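C24 protein (Bizionia argentinensis JUB59, PDB 6OV6) probably forms the receptor-binding tip of the long tail fibre of a temperate bacteriophage, a metal-binding trimer thought to contact the host cell surface. Local coordinates at the interface of chains A and B. Sequence-based numbering; all coordinates share one arbitrary frame. Chains: chain A/B, C24 protein.

The interface of chains A and B. Residues chain A 136-139, 270; chain B 131-134, 178.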
loop_
_atom_site.group_PDB
_atom_site.type_symbol
_atom_site.label_atom_id
_atom_site.label_comp_id
_atom_site.label_asym_id
_atom_site.label_seq_id
_atom_site.Cartn_x
_atom_site.Cartn_y
_atom_site.Cartn_z
ATOM N N LEU A 136 4.923 -0.883 -11.037
ATOM C CA LEU A 136 4.005 -2.025 -10.872
ATOM C C LEU A 136 3.983 -2.823 -12.170
ATOM O O LEU A 136 4.013 -2.239 -13.256
ATOM C CB LEU A 136 2.600 -1.551 -10.546
ATOM C CG LEU A 136 2.447 -0.893 -9.197
ATOM C CD1 LEU A 136 1.058 -0.265 -9.085
ATOM C CD2 LEU A 136 2.684 -1.907 -8.076
ATOM N N TYR A 137 4.005 -4.161 -12.059
ATOM C CA TYR A 137 4.074 -5.027 -13.239
ATOM C C TYR A 137 3.186 -6.240 -13.042
ATOM O O TYR A 137 3.272 -6.918 -12.010
ATOM C CB TYR A 137 5.546 -5.416 -13.501
ATOM C CG TYR A 137 5.789 -6.380 -14.642
ATOM C CD1 TYR A 137 5.692 -5.960 -15.973
ATOM C CD2 TYR A 137 6.174 -7.698 -14.397
ATOM C CE1 TYR A 137 5.955 -6.843 -17.030
ATOM C CE2 TYR A 137 6.450 -8.581 -15.443
ATOM C CZ TYR A 137 6.348 -8.146 -16.756
ATOM O OH TYR A 137 6.638 -9.024 -17.771
ATOM N N SER A 138 2.301 -6.474 -14.010
ATOM C CA SER A 138 1.345 -7.585 -13.974
ATOM C C SER A 138 1.581 -8.586 -15.126
ATOM O O SER A 138 0.809 -9.531 -15.294
ATOM C CB SER A 138 -0.085 -7.069 -13.998
ATOM O OG SER A 138 -0.342 -6.301 -15.157
ATOM N N GLY A 139 2.643 -8.362 -15.898
ATOM C CA GLY A 139 3.010 -9.235 -17.010
ATOM C C GLY A 139 3.715 -10.473 -16.499
ATOM O O GLY A 139 3.794 -10.686 -15.282
ATOM N N LEU A 270 1.398 -7.915 -7.058
ATOM C CA LEU A 270 1.956 -7.401 -8.307
ATOM C C LEU A 270 3.479 -7.397 -8.141
ATOM O O LEU A 270 3.980 -7.271 -7.022
ATOM C CB LEU A 270 1.448 -5.981 -8.635
ATOM C CG LEU A 270 -0.055 -5.804 -8.908
ATOM C CD1 LEU A 270 -0.385 -4.323 -9.182
ATOM C CD2 LEU A 270 -0.523 -6.647 -10.110
ATOM N N GLY B 131 -0.876 -2.957 -21.214
ATOM C CA GLY B 131 -1.550 -3.919 -20.356
ATOM C C GLY B 131 -0.720 -4.569 -19.261
ATOM O O GLY B 131 -1.255 -5.400 -18.534
ATOM N N THR B 132 0.561 -4.202 -19.085
ATOM C CA THR B 132 1.374 -4.831 -18.032
ATOM C C THR B 132 1.790 -3.879 -16.905
ATOM O O THR B 132 2.428 -4.324 -15.951
ATOM C CB THR B 132 2.670 -5.442 -18.634
ATOM O OG1 THR B 132 3.558 -4.380 -19.024
ATOM C CG2 THR B 132 2.387 -6.416 -19.801
ATOM N N ASN B 133 1.503 -2.572 -17.049
ATOM C CA ASN B 133 2.032 -1.574 -16.133
ATOM C C ASN B 133 0.996 -0.652 -15.500
ATOM O O ASN B 133 0.834 0.501 -15.943
ATOM C CB ASN B 133 3.166 -0.782 -16.854
ATOM C CG ASN B 133 3.830 0.313 -16.043
ATOM O OD1 ASN B 133 4.107 0.193 -14.841
ATOM N ND2 ASN B 133 4.132 1.391 -16.693
ATOM N N PRO B 134 0.303 -1.140 -14.446
ATOM C CA PRO B 134 -0.660 -0.273 -13.742
ATOM C C PRO B 134 0.030 1.008 -13.231
ATOM O O PRO B 134 1.212 0.989 -12.853
ATOM C CB PRO B 134 -1.162 -1.150 -12.593
ATOM C CG PRO B 134 -0.928 -2.556 -13.059
ATOM C CD PRO B 134 0.369 -2.479 -13.820
ATOM N N ILE B 178 1.483 -13.501 -9.625
ATOM C CA ILE B 178 0.750 -12.264 -9.837
ATOM C C ILE B 178 -0.729 -12.585 -9.605
ATOM O O ILE B 178 -1.228 -13.617 -10.073
ATOM C CB ILE B 178 0.978 -11.727 -11.284
ATOM C CG1 ILE B 178 2.473 -11.408 -11.576
ATOM C CG2 ILE B 178 0.025 -10.559 -11.643
ATOM C CD1 ILE B 178 3.175 -10.322 -10.712
HETATM O O HOH W 1 3.605 1.595 -11.547
#
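With CG anti to the backbone N (chi1 177°), the ring of A:Tyr137 turns alongside the side chain of B:Thr132, both pointing the same way; in B:Thr132, OG1 stands between N and the carbonyl carbon, and this beta-branch leaves CG2 to reach A:Gly139. Tyrosine suits the place as a broad, flat ring that can lie along the threonine. Its CD1/CE1 side does the touching: CE1 of A:Tyr137 lies 3.9 Å from CB of B:Thr132, which sits obliquely off the rim on the face covered by A:Gly139, whose backbone N is 3.6 Å above the ring centre. Glycine has no side chain to push the ring away, and its CA meets CG2 of B:Thr132 at 4.0 Å.

The backbone joins the two chains through A:Ser138 N, which donates to B:Thr132 O at 2.9 Å, nearly straight at the hydrogen (164°) but 30° out of the carbonyl plane. The short hydroxyl of A:Ser138 fits beside that carbonyl, and OG adds a weak bond to the same oxygen. B:Pro134, rigid and without an N-H, lays its CD near the apolar CB of A:Leu136, while its carbonyl O reaches A:Leu136 N through water 1. The modelled approach of B:Asn133 OD1 to A:Leu136 O is doubtful, since both atoms can only accept; a flipped amide would offer ND2 instead. On the other flank, branched B:Ile178 spreads two arms: CG2 rests on CA of A:Ser138 and CD1 lies 4.0 Å from CA of A:Leu270. This mixed polar and apolar seam joins neighbouring subunits of the trimer and probably helps hold the fibre together.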